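Long-range contact in KLLA0B12012p (Kluyveromyces lactis, PDB 6Y3P), which probably binds ATP through its C-terminal ATP-grasp domain, the part present here, and is a direct partner of the mRNA decapping enzyme Dcp2: residues I45-L58 with N66-K78. Residues are numbered along the deposited sequence; the frame is centred on the assembly and turned at random.
Sequences IDKLTFHYGDYEQL and NQLYHANSYIYRK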
ATOM      1  N   ILE A  45      27.191 -14.799 -10.098  1.00 64.04           N
ATOM      2  CA  ILE A  45      27.199 -13.337 -10.102  1.00 62.86           C
ATOM      3  C   ILE A  45      28.610 -12.889  -9.704  1.00 66.98           C
ATOM      4  O   ILE A  45      28.955 -12.877  -8.520  1.00 65.86           O
ATOM      5  CB  ILE A  45      26.066 -12.775  -9.183  1.00 64.12           C
ATOM      6  CG1 ILE A  45      24.652 -13.265  -9.639  1.00 64.17           C
ATOM      7  CG2 ILE A  45      26.133 -11.261  -9.060  1.00 62.76           C
ATOM      8  CD1 ILE A  45      24.172 -12.931 -11.149  1.00 65.20           C
ATOM      9  N   ASP A  46      29.430 -12.577 -10.707  1.00 65.00           N
ATOM     10  CA  ASP A  46      30.831 -12.203 -10.508  1.00 66.84           C
ATOM     11  C   ASP A  46      31.158 -10.780 -11.022  1.00 72.10           C
ATOM     12  O   ASP A  46      32.335 -10.390 -11.115  1.00 74.35           O
ATOM     13  CB  ASP A  46      31.749 -13.284 -11.125  1.00 70.98           C
ATOM     14  CG  ASP A  46      31.336 -13.748 -12.514  1.00 88.04           C
ATOM     15  OD1 ASP A  46      31.303 -12.901 -13.440  1.00 89.51           O
ATOM     16  OD2 ASP A  46      31.044 -14.956 -12.676  1.00 95.98           O
ATOM     17  N   LYS A  47      30.092 -10.009 -11.320  1.00 65.69           N
ATOM     18  CA  LYS A  47      30.082  -8.639 -11.811  1.00 64.25           C
ATOM     19  C   LYS A  47      28.986  -7.945 -10.997  1.00 69.14           C
ATOM     20  O   LYS A  47      28.153  -8.648 -10.407  1.00 67.80           O
ATOM     21  CB  LYS A  47      29.672  -8.633 -13.298  1.00 66.13           C
ATOM     22  CG  LYS A  47      30.724  -9.173 -14.268  1.00 88.97           C
ATOM     23  CD  LYS A  47      30.162  -9.468 -15.667  1.00 97.31           C
ATOM     24  CE  LYS A  47      30.137  -8.271 -16.595  1.00109.01           C
ATOM     25  NZ  LYS A  47      31.489  -7.938 -17.128  1.00121.51           N
ATOM     26  N   LEU A  48      28.966  -6.589 -10.947  1.00 65.83           N
ATOM     27  CA  LEU A  48      27.867  -5.941 -10.256  1.00 64.60           C
ATOM     28  C   LEU A  48      26.662  -5.966 -11.188  1.00 65.20           C
ATOM     29  O   LEU A  48      26.796  -5.687 -12.379  1.00 64.05           O
ATOM     30  CB  LEU A  48      28.172  -4.568  -9.608  1.00 65.02           C
ATOM     31  CG  LEU A  48      28.693  -3.391 -10.420  1.00 70.72           C
ATOM     32  CD1 LEU A  48      27.611  -2.771 -11.246  1.00 70.58           C
ATOM     33  CD2 LEU A  48      29.134  -2.283  -9.498  1.00 72.97           C
ATOM     34  N   THR A  49      25.538  -6.474 -10.687  1.00 60.38           N
ATOM     35  CA  THR A  49      24.350  -6.693 -11.519  1.00 59.58           C
ATOM     36  C   THR A  49      23.052  -6.239 -10.883  1.00 59.11           C
ATOM     37  O   THR A  49      22.879  -6.311  -9.670  1.00 57.81           O
ATOM     38  CB  THR A  49      24.220  -8.199 -12.016  1.00 62.44           C
ATOM     39  OG1 THR A  49      23.133  -8.881 -11.386  1.00 63.27           O
ATOM     40  CG2 THR A  49      25.465  -9.002 -11.845  1.00 53.22           C
ATOM     41  N   PHE A  50      22.116  -5.839 -11.731  1.00 54.21           N
ATOM     42  CA  PHE A  50      20.789  -5.467 -11.292  1.00 52.20           C
ATOM     43  C   PHE A  50      19.778  -6.391 -11.938  1.00 54.96           C
ATOM     44  O   PHE A  50      19.602  -6.372 -13.155  1.00 55.20           O
ATOM     45  CB  PHE A  50      20.466  -3.988 -11.564  1.00 52.99           C
ATOM     46  CG  PHE A  50      19.105  -3.616 -11.030  1.00 53.35           C
ATOM     47  CD1 PHE A  50      18.855  -3.613  -9.666  1.00 55.39           C
ATOM     48  CD2 PHE A  50      18.048  -3.368 -11.892  1.00 55.43           C
ATOM     49  CE1 PHE A  50      17.578  -3.351  -9.174  1.00 55.53           C
ATOM     50  CE2 PHE A  50      16.773  -3.099 -11.397  1.00 57.95           C
ATOM     51  CZ  PHE A  50      16.547  -3.087 -10.042  1.00 54.76           C
ATOM     52  N   HIS A  51      19.125  -7.193 -11.112  1.00 49.97           N
ATOM     53  CA  HIS A  51      18.106  -8.142 -11.518  1.00 49.79           C
ATOM     54  C   HIS A  51      16.716  -7.569 -11.208  1.00 55.14           C
ATOM     55  O   HIS A  51      16.351  -7.364 -10.042  1.00 55.72           O
ATOM     56  CB  HIS A  51      18.356  -9.518 -10.845  1.00 50.35           C
ATOM     57  CG  HIS A  51      17.367 -10.618 -11.151  1.00 52.86           C
ATOM     58  ND1 HIS A  51      17.302 -11.763 -10.363  1.00 53.84           N
ATOM     59  CD2 HIS A  51      16.452 -10.729 -12.148  1.00 53.22           C
ATOM     60  CE1 HIS A  51      16.357 -12.512 -10.899  1.00 52.58           C
ATOM     61  NE2 HIS A  51      15.814 -11.931 -11.970  1.00 52.48           N
ATOM     62  N   TYR A  52      15.978  -7.231 -12.269  1.00 49.35           N
ATOM     63  CA  TYR A  52      14.615  -6.794 -12.141  1.00 47.07           C
ATOM     64  C   TYR A  52      13.800  -8.012 -12.573  1.00 50.88           C
ATOM     65  O   TYR A  52      13.892  -8.451 -13.725  1.00 50.18           O
ATOM     66  CB  TYR A  52      14.298  -5.545 -12.994  1.00 47.73           C
ATOM     67  CG  TYR A  52      13.007  -4.870 -12.574  1.00 48.26           C
ATOM     68  CD1 TYR A  52      11.777  -5.478 -12.792  1.00 50.86           C
ATOM     69  CD2 TYR A  52      13.018  -3.655 -11.899  1.00 48.58           C
ATOM     70  CE1 TYR A  52      10.587  -4.891 -12.361  1.00 51.82           C
ATOM     71  CE2 TYR A  52      11.830  -3.040 -11.491  1.00 48.71           C
ATOM     72  CZ  TYR A  52      10.614  -3.671 -11.715  1.00 56.68           C
ATOM     73  OH  TYR A  52       9.417  -3.108 -11.320  1.00 57.36           O
ATOM     74  N   GLY A  53      13.111  -8.610 -11.608  1.00 47.61           N
ATOM     75  CA  GLY A  53      12.279  -9.781 -11.827  1.00 48.62           C
ATOM     76  C   GLY A  53      10.994  -9.772 -11.023  1.00 54.12           C
ATOM     77  O   GLY A  53      10.741  -8.847 -10.258  1.00 53.31           O
ATOM     78  N   ASP A  54      10.161 -10.811 -11.209  1.00 54.12           N
ATOM     79  CA  ASP A  54       8.950 -11.057 -10.424  1.00 53.83           C
ATOM     80  C   ASP A  54       9.479 -11.611  -9.109  1.00 57.81           C
ATOM     81  O   ASP A  54      10.620 -12.072  -9.091  1.00 58.28           O
ATOM     82  CB  ASP A  54       8.015 -12.061 -11.125  1.00 55.89           C
ATOM     83  CG  ASP A  54       7.346 -11.492 -12.360  1.00 67.13           C
ATOM     84  OD1 ASP A  54       6.798 -10.363 -12.278  1.00 68.10           O
ATOM     85  OD2 ASP A  54       7.373 -12.163 -13.408  1.00 74.41           O
ATOM     86  N   TYR A  55       8.709 -11.495  -8.006  1.00 54.62           N
ATOM     87  CA  TYR A  55       9.172 -11.883  -6.673  1.00 55.01           C
ATOM     88  C   TYR A  55       9.828 -13.249  -6.614  1.00 58.60           C
ATOM     89  O   TYR A  55      10.936 -13.360  -6.082  1.00 57.19           O
ATOM     90  CB  TYR A  55       8.080 -11.760  -5.594  1.00 56.13           C
ATOM     91  CG  TYR A  55       8.645 -11.989  -4.209  1.00 59.43           C
ATOM     92  CD1 TYR A  55       9.608 -11.130  -3.676  1.00 61.27           C
ATOM     93  CD2 TYR A  55       8.274 -13.101  -3.457  1.00 61.25           C
ATOM     94  CE1 TYR A  55      10.154 -11.347  -2.411  1.00 63.78           C
ATOM     95  CE2 TYR A  55       8.821 -13.338  -2.195  1.00 63.20           C
ATOM     96  CZ  TYR A  55       9.755 -12.453  -1.670  1.00 74.59           C
ATOM     97  OH  TYR A  55      10.285 -12.670  -0.415  1.00 76.02           O
ATOM     98  N   GLU A  56       9.176 -14.261  -7.208  1.00 56.50           N
ATOM     99  CA  GLU A  56       9.655 -15.637  -7.238  1.00 57.49           C
ATOM    100  C   GLU A  56      10.916 -15.854  -8.080  1.00 61.69           C
ATOM    101  O   GLU A  56      11.622 -16.829  -7.816  1.00 60.51           O
ATOM    102  CB  GLU A  56       8.532 -16.614  -7.674  1.00 59.72           C
ATOM    103  CG  GLU A  56       7.439 -16.872  -6.629  1.00 73.61           C
ATOM    104  CD  GLU A  56       7.804 -16.889  -5.148  1.00 97.53           C
ATOM    105  OE1 GLU A  56       7.138 -16.168  -4.367  1.00 80.99           O
ATOM    106  OE2 GLU A  56       8.744 -17.625  -4.763  1.00 93.00           O
ATOM    107  N   GLN A  57      11.216 -14.969  -9.078  1.00 58.76           N
ATOM    108  CA  GLN A  57      12.430 -15.154  -9.912  1.00 59.39           C
ATOM    109  C   GLN A  57      13.691 -14.625  -9.187  1.00 64.80           C
ATOM    110  O   GLN A  57      14.819 -14.975  -9.555  1.00 63.92           O
ATOM    111  CB  GLN A  57      12.306 -14.470 -11.289  1.00 59.95           C
ATOM    112  CG  GLN A  57      11.112 -14.894 -12.146  1.00 57.09           C
ATOM    113  CD  GLN A  57      10.739 -13.873 -13.198  1.00 67.39           C
ATOM    114  OE1 GLN A  57      11.021 -12.670 -13.094  1.00 68.06           O
ATOM    115  NE2 GLN A  57      10.037 -14.312 -14.213  1.00 61.04           N
ATOM    116  N   LEU A  58      13.505 -13.770  -8.174  1.00 62.55           N
ATOM    117  CA  LEU A  58      14.668 -13.207  -7.478  1.00 62.95           C
ATOM    118  C   LEU A  58      15.333 -14.202  -6.522  1.00 66.86           C
ATOM    119  O   LEU A  58      14.685 -15.153  -6.072  1.00 66.69           O
ATOM    120  CB  LEU A  58      14.320 -11.888  -6.777  1.00 61.51           C
ATOM    121  CG  LEU A  58      13.674 -10.804  -7.634  1.00 64.79           C
ATOM    122  CD1 LEU A  58      13.242  -9.646  -6.775  1.00 63.28           C
ATOM    123  CD2 LEU A  58      14.604 -10.316  -8.737  1.00 66.18           C
ATOM    124  N   ASN A  66      25.671 -11.754  -1.368  1.00 72.38           N
ATOM    125  CA  ASN A  66      26.496 -11.175  -2.421  1.00 70.70           C
ATOM    126  C   ASN A  66      26.159  -9.723  -2.628  1.00 72.70           C
ATOM    127  O   ASN A  66      25.016  -9.371  -2.954  1.00 71.91           O
ATOM    128  CB  ASN A  66      26.413 -11.979  -3.723  1.00 65.81           C
ATOM    129  CG  ASN A  66      27.494 -11.684  -4.740  1.00 73.76           C
ATOM    130  OD1 ASN A  66      28.215 -10.684  -4.676  1.00 67.84           O
ATOM    131  ND2 ASN A  66      27.621 -12.553  -5.720  1.00 63.96           N
ATOM    132  N   GLN A  67      27.166  -8.874  -2.445  1.00 68.66           N
ATOM    133  CA  GLN A  67      26.997  -7.439  -2.594  1.00 67.65           C
ATOM    134  C   GLN A  67      27.022  -6.985  -4.043  1.00 68.11           C
ATOM    135  O   GLN A  67      26.721  -5.826  -4.325  1.00 66.33           O
ATOM    136  CB  GLN A  67      27.997  -6.680  -1.721  1.00 69.97           C
ATOM    137  CG  GLN A  67      27.616  -6.707  -0.234  1.00 84.78           C
ATOM    138  CD  GLN A  67      26.149  -6.412   0.025  1.00 96.67           C
ATOM    139  OE1 GLN A  67      25.318  -7.324   0.140  1.00 89.66           O
ATOM    140  NE2 GLN A  67      25.798  -5.133   0.108  1.00 87.79           N
ATOM    141  N   LEU A  68      27.326  -7.914  -4.968  1.00 63.05           N
ATOM    142  CA  LEU A  68      27.356  -7.633  -6.399  1.00 60.75           C
ATOM    143  C   LEU A  68      25.968  -7.706  -6.985  1.00 60.71           C
ATOM    144  O   LEU A  68      25.701  -7.028  -7.969  1.00 59.41           O
ATOM    145  CB  LEU A  68      28.285  -8.627  -7.121  1.00 61.22           C
ATOM    146  CG  LEU A  68      29.790  -8.405  -6.942  1.00 64.56           C
ATOM    147  CD1 LEU A  68      30.600  -9.482  -7.664  1.00 64.94           C
ATOM    148  CD2 LEU A  68      30.184  -7.043  -7.421  1.00 63.19           C
ATOM    149  N   TYR A  69      25.089  -8.526  -6.374  1.00 55.43           N
ATOM    150  CA  TYR A  69      23.714  -8.784  -6.810  1.00 53.39           C
ATOM    151  C   TYR A  69      22.723  -7.786  -6.231  1.00 54.57           C
ATOM    152  O   TYR A  69      22.587  -7.663  -5.019  1.00 52.84           O
ATOM    153  CB  TYR A  69      23.316 -10.218  -6.434  1.00 54.09           C
ATOM    154  CG  TYR A  69      21.892 -10.605  -6.786  1.00 54.81           C
ATOM    155  CD1 TYR A  69      21.539 -10.934  -8.094  1.00 57.16           C
ATOM    156  CD2 TYR A  69      20.925 -10.748  -5.796  1.00 53.82           C
ATOM    157  CE1 TYR A  69      20.250 -11.361  -8.410  1.00 58.03           C
ATOM    158  CE2 TYR A  69      19.631 -11.167  -6.101  1.00 53.47           C
ATOM    159  CZ  TYR A  69      19.301 -11.486  -7.406  1.00 58.18           C
ATOM    160  OH  TYR A  69      18.043 -11.945  -7.699  1.00 54.56           O
ATOM    161  N   HIS A  70      22.024  -7.079  -7.108  1.00 52.14           N
ATOM    162  CA  HIS A  70      20.991  -6.110  -6.740  1.00 50.34           C
ATOM    163  C   HIS A  70      19.713  -6.586  -7.339  1.00 53.80           C
ATOM    164  O   HIS A  70      19.708  -7.128  -8.438  1.00 54.38           O
ATOM    165  CB  HIS A  70      21.340  -4.693  -7.209  1.00 50.71           C
ATOM    166  CG  HIS A  70      22.664  -4.206  -6.697  1.00 54.81           C
ATOM    167  ND1 HIS A  70      23.854  -4.838  -7.038  1.00 57.18           N
ATOM    168  CD2 HIS A  70      22.949  -3.140  -5.917  1.00 56.55           C
ATOM    169  CE1 HIS A  70      24.813  -4.160  -6.425  1.00 56.80           C
ATOM    170  NE2 HIS A  70      24.320  -3.121  -5.753  1.00 56.97           N
ATOM    171  N   ALA A  71      18.648  -6.489  -6.580  1.00 51.12           N
ATOM    172  CA  ALA A  71      17.329  -6.945  -6.992  1.00 50.09           C
ATOM    173  C   ALA A  71      16.249  -5.874  -6.707  1.00 52.13           C
ATOM    174  O   ALA A  71      16.462  -4.964  -5.905  1.00 49.52           O
ATOM    175  CB  ALA A  71      16.998  -8.263  -6.292  1.00 50.26           C
ATOM    176  N   ASN A  72      15.089  -6.007  -7.358  1.00 49.81           N
ATOM    177  CA  ASN A  72      13.952  -5.104  -7.188  1.00 48.49           C
ATOM    178  C   ASN A  72      13.019  -5.578  -6.046  1.00 52.95           C
ATOM    179  O   ASN A  72      11.799  -5.541  -6.165  1.00 52.28           O
ATOM    180  CB  ASN A  72      13.198  -4.910  -8.514  1.00 45.98           C
ATOM    181  CG  ASN A  72      12.488  -6.140  -9.015  1.00 48.47           C
ATOM    182  OD1 ASN A  72      13.090  -7.187  -9.215  1.00 48.40           O
ATOM    183  ND2 ASN A  72      11.194  -6.025  -9.274  1.00 43.07           N
ATOM    184  N   SER A  73      13.607  -6.003  -4.925  1.00 50.41           N
ATOM    185  CA  SER A  73      12.857  -6.403  -3.737  1.00 49.64           C
ATOM    186  C   SER A  73      13.732  -6.373  -2.509  1.00 51.68           C
ATOM    187  O   SER A  73      14.948  -6.624  -2.603  1.00 49.88           O
ATOM    188  CB  SER A  73      12.280  -7.814  -3.875  1.00 52.98           C
ATOM    189  OG  SER A  73      11.328  -8.059  -2.852  1.00 59.62           O
ATOM    190  N   TYR A  74      13.084  -6.140  -1.341  1.00 46.67           N
ATOM    191  CA  TYR A  74      13.725  -6.225  -0.034  1.00 46.96           C
ATOM    192  C   TYR A  74      13.410  -7.602   0.526  1.00 55.44           C
ATOM    193  O   TYR A  74      12.548  -8.301  -0.017  1.00 55.65           O
ATOM    194  CB  TYR A  74      13.269  -5.105   0.914  1.00 45.73           C
ATOM    195  CG  TYR A  74      13.858  -3.756   0.580  1.00 44.05           C
ATOM    196  CD1 TYR A  74      13.240  -2.914  -0.336  1.00 44.15           C
ATOM    197  CD2 TYR A  74      15.001  -3.294   1.225  1.00 45.70           C
ATOM    198  CE1 TYR A  74      13.777  -1.670  -0.651  1.00 43.80           C
ATOM    199  CE2 TYR A  74      15.541  -2.043   0.931  1.00 45.74           C
ATOM    200  CZ  TYR A  74      14.916  -1.228   0.000  1.00 49.72           C
ATOM    201  OH  TYR A  74      15.430   0.011  -0.290  1.00 47.92           O
ATOM    202  N   ILE A  75      14.138  -8.020   1.575  1.00 55.51           N
ATOM    203  CA  ILE A  75      13.969  -9.336   2.180  1.00 56.34           C
ATOM    204  C   ILE A  75      12.919  -9.314   3.296  1.00 60.18           C
ATOM    205  O   ILE A  75      11.991 -10.123   3.266  1.00 59.38           O
ATOM    206  CB  ILE A  75      15.339  -9.901   2.619  1.00 60.89           C
ATOM    207  CG1 ILE A  75      16.166 -10.292   1.375  1.00 62.31           C
ATOM    208  CG2 ILE A  75      15.173 -11.116   3.545  1.00 62.98           C
ATOM    209  CD1 ILE A  75      17.603 -10.698   1.630  1.00 68.98           C
ATOM    210  N   TYR A  76      13.066  -8.393   4.270  1.00 56.95           N
ATOM    211  CA  TYR A  76      12.181  -8.276   5.428  1.00 56.66           C
ATOM    212  C   TYR A  76      11.224  -7.114   5.253  1.00 59.81           C
ATOM    213  O   TYR A  76      11.578  -5.974   5.540  1.00 60.32           O
ATOM    214  CB  TYR A  76      12.994  -8.129   6.739  1.00 58.60           C
ATOM    215  CG  TYR A  76      13.889  -9.308   7.055  1.00 61.36           C
ATOM    216  CD1 TYR A  76      13.357 -10.510   7.516  1.00 63.84           C
ATOM    217  CD2 TYR A  76      15.262  -9.238   6.856  1.00 62.11           C
ATOM    218  CE1 TYR A  76      14.167 -11.611   7.769  1.00 65.58           C
ATOM    219  CE2 TYR A  76      16.086 -10.321   7.132  1.00 64.15           C
ATOM    220  CZ  TYR A  76      15.535 -11.507   7.598  1.00 71.61           C
ATOM    221  OH  TYR A  76      16.341 -12.582   7.886  1.00 67.92           O
ATOM    222  N   ARG A  77      10.021  -7.385   4.771  1.00 55.68           N
ATOM    223  CA  ARG A  77       9.079  -6.308   4.573  1.00 55.04           C
ATOM    224  C   ARG A  77       7.651  -6.650   5.069  1.00 59.89           C
ATOM    225  O   ARG A  77       6.727  -5.877   4.841  1.00 60.69           O
ATOM    226  CB  ARG A  77       9.127  -5.831   3.107  1.00 55.48           C
ATOM    227  CG  ARG A  77       8.501  -6.739   2.083  1.00 60.36           C
ATOM    228  CD  ARG A  77       9.499  -7.521   1.251  1.00 58.65           C
ATOM    229  NE  ARG A  77       8.808  -8.695   0.712  1.00 65.92           N
ATOM    230  CZ  ARG A  77       8.290  -8.775  -0.508  1.00 82.17           C
ATOM    231  NH1 ARG A  77       7.624  -9.862  -0.884  1.00 83.44           N
ATOM    232  NH2 ARG A  77       8.445  -7.778  -1.369  1.00 63.02           N
ATOM    233  N   LYS A  78       7.500  -7.769   5.795  1.00 56.62           N
ATOM    234  CA  LYS A  78       6.245  -8.284   6.375  1.00 56.14           C
ATOM    235  C   LYS A  78       5.563  -7.269   7.297  1.00 61.66           C
ATOM    236  O   LYS A  78       4.335  -7.184   7.315  1.00 60.86           O
ATOM    237  CB  LYS A  78       6.523  -9.612   7.111  1.00 57.74           C
ATOM    238  CG  LYS A  78       5.559  -9.994   8.225  1.00 62.02           C
ATOM    239  CD  LYS A  78       5.626 -11.472   8.510  1.00 65.82           C
ATOM    240  CE  LYS A  78       4.683 -11.841   9.613  1.00 65.06           C
ATOM    241  NZ  LYS A  78       4.548 -13.313   9.764  1.00 64.87           N
TER
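Thr49 N donates to Leu68 O (2.8 Å), Thr49 O accepts from His70 N, and His51 N donates to His70 O (2.7 Å), pairing strands 48-52 and 69-71 in parallel. Among the polar side chains, Asn72 suits the strand end because its amide both accepts and donates: OD1 accepts from Gly53 N (2.8 Å), the donor standing above the carbonyl plane, and ND2 gives a hydrogen to Gly53 O (3.0 Å) within the amide plane. His51 ND1 and Tyr69 OH share a hydrogen bond (2.8 Å) at the edge of both rings; the hydroxyl also binds Asp59 N, and His51 NE2 reaches Thr13, so both polar groups are satisfied in a buried place. With CG anti to the backbone N (chi1 -164°), the Tyr52 ring lies over the Asn72 amide, planes 20° apart. Cut back to alanine, Tyr52 would probably leave one face of that amide bare and its two bonds to Gly53 less firmly fixed. The Arg77 guanidinium lies flat and off-centre on Tyr55, centres 4.3 Å apart, and its NH2 forms a salt bridge with Glu327. Among apolar groups, the two methyls of Leu58 divide the work, CD2 over the His51 ring and against Ala71 CB, CD1 against Ser73 CB. With helix 60-65 linking the strands, this is a beta-alpha-beta unit at one border of a four-stranded parallel sheet.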